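Local coordinates for Lys-gingipain W83 (Porphyromonas gingivalis, PDB 6I9A), which cleaves proteins after lysine as a secreted cysteine endopeptidase and may serve this oral bacterium as a virulence factor in periodontal disease, at residues I348-H351 / Y352-A356; T236-D239 / K240-L243; K65-N68 / D69-A73. One frame throughout, in Å; residues are numbered along the deposited sequence. Where two conformers were deposited one is given.

Interaction 1 (I348-H351 / Y352-A356)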
loop_
_atom_site.group_PDB
_atom_site.type_symbol
_atom_site.label_atom_id
_atom_site.label_comp_id
_atom_site.label_asym_id
_atom_site.label_seq_id
_atom_site.Cartn_x
_atom_site.Cartn_y
_atom_site.Cartn_z
ATOM N N ILE A 348 -8.380 19.814 11.688
ATOM C CA ILE A 348 -8.467 20.247 10.298
ATOM C C ILE A 348 -9.605 19.602 9.509
ATOM O O ILE A 348 -10.040 20.182 8.512
ATOM C CB ILE A 348 -7.096 19.987 9.587
ATOM C CG1 ILE A 348 -6.915 20.779 8.270
ATOM C CG2 ILE A 348 -6.839 18.479 9.356
ATOM C CD1 ILE A 348 -6.841 22.275 8.479
ATOM N N GLY A 349 -10.075 18.425 9.912
ATOM C CA GLY A 349 -11.238 17.874 9.225
ATOM C C GLY A 349 -10.921 16.718 8.297
ATOM O O GLY A 349 -9.825 16.586 7.752
ATOM N N ALA A 350 -11.940 15.888 8.098
ATOM C CA ALA A 350 -11.809 14.659 7.333
ATOM C C ALA A 350 -11.523 14.949 5.869
ATOM O O ALA A 350 -10.711 14.209 5.263
ATOM C CB ALA A 350 -13.079 13.829 7.453
ATOM N N HIS A 351 -12.255 15.869 5.241
ATOM C CA HIS A 351 -12.070 16.089 3.816
ATOM C C HIS A 351 -10.570 16.383 3.519
ATOM O O HIS A 351 -9.984 15.831 2.575
ATOM C CB HIS A 351 -13.001 17.213 3.356
ATOM C CG HIS A 351 -13.068 17.396 1.876
ATOM N ND1 HIS A 351 -14.027 18.249 1.336
ATOM C CD2 HIS A 351 -12.379 16.829 0.855
ATOM C CE1 HIS A 351 -13.868 18.209 0.013
ATOM N NE2 HIS A 351 -12.896 17.352 -0.334
ATOM N N TYR A 352 -9.984 17.272 4.313
ATOM C CA TYR A 352 -8.577 17.578 4.190
ATOM C C TYR A 352 -7.735 16.294 4.224
ATOM O O TYR A 352 -6.827 16.125 3.417
ATOM C CB TYR A 352 -8.185 18.535 5.324
ATOM C CG TYR A 352 -6.754 19.003 5.302
ATOM C CD1 TYR A 352 -5.727 18.185 5.751
ATOM C CD2 TYR A 352 -6.433 20.312 4.949
ATOM C CE1 TYR A 352 -4.415 18.640 5.811
ATOM C CE2 TYR A 352 -5.125 20.777 5.008
ATOM C CZ TYR A 352 -4.122 19.943 5.437
ATOM O OH TYR A 352 -2.849 20.457 5.546
ATOM N N TYR A 353 -8.006 15.406 5.206
ATOM C CA TYR A 353 -7.203 14.163 5.331
ATOM C C TYR A 353 -7.326 13.269 4.108
ATOM O O TYR A 353 -6.303 12.737 3.643
ATOM C CB TYR A 353 -7.531 13.386 6.623
ATOM C CG TYR A 353 -6.474 13.711 7.670
ATOM C CD1 TYR A 353 -5.610 12.729 8.147
ATOM C CD2 TYR A 353 -6.265 15.025 8.094
ATOM C CE1 TYR A 353 -4.562 13.048 9.009
ATOM C CE2 TYR A 353 -5.182 15.361 8.898
ATOM C CZ TYR A 353 -4.338 14.368 9.350
ATOM O OH TYR A 353 -3.291 14.711 10.159
ATOM N N TRP A 354 -8.539 13.130 3.536
ATOM C CA TRP A 354 -8.673 12.308 2.325
ATOM C C TRP A 354 -7.911 12.935 1.181
ATOM O O TRP A 354 -7.366 12.189 0.360
ATOM C CB TRP A 354 -10.155 12.091 2.014
ATOM C CG TRP A 354 -10.820 11.145 2.976
ATOM C CD1 TRP A 354 -11.582 11.473 4.078
ATOM C CD2 TRP A 354 -10.694 9.713 2.979
ATOM N NE1 TRP A 354 -11.961 10.332 4.743
ATOM C CE2 TRP A 354 -11.426 9.226 4.093
ATOM C CE3 TRP A 354 -10.008 8.802 2.163
ATOM C CZ2 TRP A 354 -11.525 7.854 4.383
ATOM C CZ3 TRP A 354 -10.131 7.458 2.434
ATOM C CH2 TRP A 354 -10.852 6.983 3.549
ATOM N N GLU A 355 -7.832 14.280 1.085
ATOM C CA GLU A 355 -7.012 14.933 0.068
ATOM C C GLU A 355 -5.503 14.856 0.375
ATOM O O GLU A 355 -4.683 14.995 -0.543
ATOM C CB GLU A 355 -7.373 16.417 -0.031
ATOM C CG GLU A 355 -8.710 16.733 -0.691
ATOM C CD GLU A 355 -8.972 18.217 -0.821
ATOM O OE1 GLU A 355 -8.332 19.028 -0.109
ATOM O OE2 GLU A 355 -9.812 18.576 -1.672
ATOM N N ALA A 356 -5.144 14.762 1.655
ATOM C CA ALA A 356 -3.760 14.921 2.084
ATOM C C ALA A 356 -2.889 13.671 1.898
ATOM O O ALA A 356 -1.785 13.744 1.370
ATOM C CB ALA A 356 -3.725 15.315 3.567
HETATM O O HOH W 1 -11.411 19.166 6.055
#
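OE2 of Glu-355 is gripped by the hydroxyl of Tyr-104 and the backbone N of Lys-95, and it lies 3.6 Å from NE2 of His-351, one turn earlier, which the same hydroxyl also bonds. With N of Lys-96 bonded to OE1, the carboxylate is fixed with its plane 61° from the imidazole. The Glu-355 chain reaches the site extended beyond CG, which touches CD2 of His-351 at 4.0 Å.

At the other end of the stretch, Ile-348 lies against two tyrosines. With CG1 anti to the backbone N (chi1 -162°), that methylene rests over one face of the Tyr-352 ring as a CH-pi contact, 3.5 Å from the ring centroid, while CG2 meets the edge of the neighbouring ring at CE2 of Tyr-353, 3.6 Å away. Gly-349 is the N-cap, with a positive phi that would jam a CB against the preceding carbonyl. One water bridges O of Ile-348 and N of Tyr-352 at the helix start, accepting from the latter at 2.9 Å, and OE2 of Glu-287 takes N of Ile-348 and Gly-349. The first turn closes with a weak bond from N of Tyr-353 to O of Gly-349, followed by a firmer one from N of Trp-354 to O of Ala-350 (3.0 Å).

Helix 350-356, in the C25 peptidase domain of the catalytic subunit, is short and leads into strand 357-361, at the edge of the six-stranded sheet. Its Ala-350, Tyr-353 and Trp-354 side chains pack on helix 325-342, and Tyr-353 also reaches helix 285-293, where its hydroxyl bonds Asp-288.

Interaction 2 (T236-D239 / K240-L243)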
loop_
_atom_site.group_PDB
_atom_site.type_symbol
_atom_site.label_atom_id
_atom_site.label_comp_id
_atom_site.label_asym_id
_atom_site.label_seq_id
_atom_site.Cartn_x
_atom_site.Cartn_y
_atom_site.Cartn_z
ATOM N N THR A 236 21.874 1.414 2.815
ATOM C CA THR A 236 22.599 0.224 2.374
ATOM C C THR A 236 21.748 -1.030 2.506
ATOM O O THR A 236 22.295 -2.149 2.468
ATOM C CB THR A 236 23.899 0.070 3.225
ATOM O OG1 THR A 236 23.507 -0.214 4.552
ATOM C CG2 THR A 236 24.805 1.283 3.164
ATOM N N ASN A 237 20.399 -0.909 2.624
ATOM C CA ASN A 237 19.532 -2.051 2.899
ATOM C C ASN A 237 19.177 -2.852 1.643
ATOM O O ASN A 237 18.009 -3.118 1.349
ATOM C CB ASN A 237 18.235 -1.581 3.599
ATOM C CG ASN A 237 17.412 -0.567 2.858
ATOM O OD1 ASN A 237 17.920 0.463 2.397
ATOM N ND2 ASN A 237 16.127 -0.859 2.682
ATOM N N LYS A 238 20.216 -3.279 0.912
ATOM C CA LYS A 238 20.007 -4.127 -0.249
ATOM C C LYS A 238 19.256 -5.357 0.193
ATOM O O LYS A 238 19.572 -5.972 1.217
ATOM C CB LYS A 238 21.344 -4.462 -0.939
ATOM C CG LYS A 238 21.179 -5.406 -2.148
ATOM C CD LYS A 238 22.473 -5.584 -2.931
ATOM C CE LYS A 238 22.358 -6.723 -3.922
ATOM N NZ LYS A 238 23.617 -6.936 -4.672
ATOM N N ASP A 239 18.206 -5.713 -0.584
ATOM C CA ASP A 239 17.366 -6.877 -0.382
ATOM C C ASP A 239 16.548 -6.826 0.903
ATOM O O ASP A 239 15.971 -7.833 1.286
ATOM C CB ASP A 239 18.204 -8.170 -0.419
ATOM C CG ASP A 239 18.918 -8.485 -1.721
ATOM O OD1 ASP A 239 18.535 -7.948 -2.764
ATOM O OD2 ASP A 239 19.902 -9.238 -1.682
ATOM N N LYS A 240 16.418 -5.643 1.532
ATOM C CA LYS A 240 15.692 -5.534 2.804
ATOM C C LYS A 240 14.746 -4.341 2.757
ATOM O O LYS A 240 14.913 -3.336 3.476
ATOM C CB LYS A 240 16.712 -5.412 3.950
ATOM C CG LYS A 240 17.514 -6.734 4.144
ATOM C CD LYS A 240 18.551 -6.587 5.256
ATOM C CE LYS A 240 19.658 -5.624 4.919
ATOM N NZ LYS A 240 20.884 -5.763 5.808
ATOM N N TYR A 241 13.734 -4.442 1.874
ATOM C CA TYR A 241 12.891 -3.301 1.576
ATOM C C TYR A 241 11.717 -3.208 2.515
ATOM O O TYR A 241 11.069 -4.175 2.880
ATOM C CB TYR A 241 12.429 -3.353 0.097
ATOM C CG TYR A 241 13.630 -3.589 -0.797
ATOM C CD1 TYR A 241 14.747 -2.756 -0.728
ATOM C CD2 TYR A 241 13.698 -4.714 -1.609
ATOM C CE1 TYR A 241 15.906 -3.044 -1.450
ATOM C CE2 TYR A 241 14.855 -5.000 -2.367
ATOM C CZ TYR A 241 15.950 -4.157 -2.274
ATOM O OH TYR A 241 17.128 -4.397 -2.952
ATOM N N PHE A 242 11.379 -1.949 2.874
ATOM C CA PHE A 242 10.346 -1.695 3.881
ATOM C C PHE A 242 9.165 -0.879 3.341
ATOM O O PHE A 242 9.255 -0.204 2.295
ATOM C CB PHE A 242 10.980 -1.004 5.128
ATOM C CG PHE A 242 11.874 0.190 4.825
ATOM C CD1 PHE A 242 11.339 1.447 4.524
ATOM C CD2 PHE A 242 13.257 0.065 4.919
ATOM C CE1 PHE A 242 12.184 2.515 4.239
ATOM C CE2 PHE A 242 14.086 1.133 4.660
ATOM C CZ PHE A 242 13.564 2.348 4.352
ATOM N N LEU A 243 8.093 -0.893 4.142
ATOM C CA LEU A 243 7.038 0.121 4.047
ATOM C C LEU A 243 7.417 1.218 5.049
ATOM O O LEU A 243 7.763 0.902 6.198
ATOM C CB LEU A 243 5.716 -0.520 4.483
ATOM C CG LEU A 243 4.567 0.478 4.752
ATOM C CD1 LEU A 243 4.182 1.292 3.510
ATOM C CD2 LEU A 243 3.341 -0.260 5.256
HETATM O O HOH W 2 22.700 -3.690 4.899
HETATM O O HOH W 3 13.234 -7.154 0.651
HETATM O O HOH W 4 17.302 -6.444 -4.555
#
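Asn-237 and Lys-240 are joined by two hydrogen bonds running in opposite directions. The backbone N of Lys-240 donates to O of Asn-237 (3.0 Å), closing a type II beta turn, and ND2 of Asn-237 replies with a nearly straight bond to O of Lys-240 (2.9 Å, 169°). The acceptor lies close to the plane of the Asn-237 amide, but the donor stands well above the plane of the Lys-240 carbonyl. CG of Asn-237 sits between its backbone N and carbonyl carbon (chi1 58°), which brings ND2 to O of Lys-240. ND2 also comes within 3.5 Å of CE2 of Phe-242, amide and ring planes being only 18° apart, while OD1 takes a bond from N of Gly-272. Asn-237 also centres an inverse gamma turn, with a weak bond from N of Lys-238 to O of Thr-236.

Asp-239, third in the turn, adopts the left-handed conformation that type II requires. Its N-H is taken up by the phenol of Tyr-241, with OH 2.9 Å from N, and the ring has Asp-239 C over one face. A water bridges the same hydroxyl to OD1 of Asp-239, lying 2.6 Å from each. A second water accepts from N of Tyr-241 and gives a weak bond to O of Asp-239, while O of Tyr-241 is taken by the hydroxyl of Tyr-149.

The bent Lys-240 chain carries NZ to O of Thr-206, with a weak bond to O of Asn-205 and a water 2.9 Å from NZ that also reaches O of Thr-236. Regular pairing begins at Phe-242; before it, the turn's polar groups are met by its own atoms, neighbouring segments and waters, and the side-chain bonds of Asn-237 and Tyr-241 probably reinforce its single backbone bond.

Interaction 3 (K65-N68 / D69-A73)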
loop_
_atom_site.group_PDB
_atom_site.type_symbol
_atom_site.label_atom_id
_atom_site.label_comp_id
_atom_site.label_asym_id
_atom_site.label_seq_id
_atom_site.Cartn_x
_atom_site.Cartn_y
_atom_site.Cartn_z
ATOM N N LYS A 65 -14.982 7.240 -16.069
ATOM C CA LYS A 65 -15.818 6.445 -16.965
ATOM C C LYS A 65 -15.459 4.960 -16.829
ATOM O O LYS A 65 -16.353 4.119 -16.777
ATOM C CB LYS A 65 -15.664 6.954 -18.392
ATOM C CG LYS A 65 -16.469 6.154 -19.405
ATOM C CD LYS A 65 -16.312 6.723 -20.821
ATOM C CE LYS A 65 -17.446 6.318 -21.753
ATOM N NZ LYS A 65 -17.697 4.857 -21.779
ATOM N N LYS A 66 -14.166 4.637 -16.720
ATOM C CA LYS A 66 -13.788 3.249 -16.507
ATOM C C LYS A 66 -14.387 2.693 -15.219
ATOM O O LYS A 66 -14.847 1.561 -15.191
ATOM C CB LYS A 66 -12.270 3.090 -16.429
ATOM C CG LYS A 66 -11.564 3.087 -17.761
ATOM C CD LYS A 66 -11.866 1.761 -18.490
ATOM C CE LYS A 66 -11.214 1.657 -19.842
ATOM N NZ LYS A 66 -11.314 0.234 -20.307
ATOM N N TYR A 67 -14.350 3.483 -14.115
ATOM C CA TYR A 67 -14.932 2.988 -12.878
ATOM C C TYR A 67 -16.445 2.778 -13.063
ATOM O O TYR A 67 -16.972 1.735 -12.664
ATOM C CB TYR A 67 -14.663 4.009 -11.747
ATOM C CG TYR A 67 -15.327 3.519 -10.494
ATOM C CD1 TYR A 67 -16.603 3.949 -10.152
ATOM C CD2 TYR A 67 -14.723 2.537 -9.686
ATOM C CE1 TYR A 67 -17.295 3.384 -9.089
ATOM C CE2 TYR A 67 -15.412 1.955 -8.623
ATOM C CZ TYR A 67 -16.690 2.395 -8.316
ATOM O OH TYR A 67 -17.378 1.859 -7.248
ATOM N N ASN A 68 -17.151 3.802 -13.566
ATOM C CA ASN A 68 -18.605 3.690 -13.682
ATOM C C ASN A 68 -19.029 2.563 -14.610
ATOM O O ASN A 68 -19.976 1.846 -14.297
ATOM C CB ASN A 68 -19.156 5.022 -14.150
ATOM C CG ASN A 68 -19.130 6.077 -13.050
ATOM O OD1 ASN A 68 -19.338 5.783 -11.873
ATOM N ND2 ASN A 68 -18.930 7.330 -13.433
ATOM N N ASP A 69 -18.302 2.400 -15.729
ATOM C CA ASP A 69 -18.619 1.310 -16.654
ATOM C C ASP A 69 -18.320 -0.037 -16.004
ATOM O O ASP A 69 -19.118 -0.970 -16.110
ATOM C CB ASP A 69 -17.821 1.432 -17.959
ATOM C CG ASP A 69 -18.255 2.556 -18.880
ATOM O OD1 ASP A 69 -19.351 3.121 -18.657
ATOM O OD2 ASP A 69 -17.494 2.871 -19.831
ATOM N N GLY A 70 -17.227 -0.120 -15.249
ATOM C CA GLY A 70 -16.921 -1.387 -14.605
ATOM C C GLY A 70 -17.948 -1.734 -13.540
ATOM O O GLY A 70 -18.423 -2.882 -13.429
ATOM N N LEU A 71 -18.315 -0.744 -12.726
ATOM C CA LEU A 71 -19.336 -0.987 -11.684
ATOM C C LEU A 71 -20.685 -1.475 -12.293
ATOM O O LEU A 71 -21.284 -2.431 -11.795
ATOM C CB LEU A 71 -19.553 0.316 -10.921
ATOM C CG LEU A 71 -20.552 0.201 -9.753
ATOM C CD1 LEU A 71 -19.972 -0.690 -8.643
ATOM C CD2 LEU A 71 -20.895 1.594 -9.234
ATOM N N ALA A 72 -21.084 -0.864 -13.417
ATOM C CA ALA A 72 -22.333 -1.234 -14.102
ATOM C C ALA A 72 -22.261 -2.688 -14.560
ATOM O O ALA A 72 -23.304 -3.372 -14.580
ATOM C CB ALA A 72 -22.556 -0.313 -15.298
ATOM N N ALA A 73 -21.035 -3.180 -14.885
ATOM C CA ALA A 73 -20.821 -4.547 -15.371
ATOM C C ALA A 73 -20.430 -5.515 -14.240
ATOM O O ALA A 73 -19.892 -6.602 -14.534
ATOM C CB ALA A 73 -19.764 -4.559 -16.457
#
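Asp-69 packs back against Lys-65, one turn earlier on helix 56-72. Its CB lies 3.3 Å from O of Lys-65, the same carbonyl that accepts the backbone N-H of Asp-69 at 2.8 Å. CG, held beside its own backbone N (chi1 -72°), stays near that oxygen, and the carboxylate splits from there. OD1 has NZ of Lys-65 no nearer than 3.9 Å. OD2 does the work: CG of Lys-65 passes it at 3.5 Å, and NZ closes a salt bridge at 2.8 Å, using the syn lone pair of OD2.

The lysine reaches this point by running extended from CB to CE and then turning at its last torsion (chi4 -52°), which folds the ammonium group back onto the aspartate. The two chains cross at an oblique angle, and OD2 is also 3.9 Å from CE of Lys-65. Neighbouring Lys-66 looks elsewhere, its NZ bonding OD2 of Asp-43.

On another side of the helix, Tyr-67 and Leu-71 lie side by side and point the same way. CD1 of Leu-71 meets the tyrosine OH at 3.9 Å, and CD2 touches CE1 of the same ring. Backbone bonds from Leu-71 N to Tyr-67 O and from Ala-72 N to Asn-68 O carry the helix to its last residue, Ala-72. Tyr-67 also packs on Ala-76, Glu-115 and Met-116 in loops.

In the chain, helix 56-72 connects strand 40-46 to strand 79-83, which lie on either side of strand 14-20 in the parallel sheet. A carboxylate so near a helix C-terminus would be expected to fare poorly against the helix dipole, and the ammonium group of Lys-65 may offset this; because the pair is solvent-exposed, its contribution to stability is probably modest.

Interactions 1 and 2 belong to the same six-stranded sheet: 240-243 enters strand 242-247, whose far end lies two residues before the nucleophile Cys-249, and 350-356 leads into its last strand. Their centres are 31 Å apart, with nearest atoms about 14 Å apart. Interaction 1 lies nearest to catalysis, the Tyr-352 side chain about 7 Å from that of Cys-249 and Tyr-353 about 6 Å from the bound inhibitor. Interaction 3 borders the other, four-stranded sheet, its centre 26 Å from interaction 1 and 38 Å from interaction 2. Trp-354 and Tyr-67 each approach, within about 4 Å, a ligand of one calcium, Phe-113 and Glu-115 respectively.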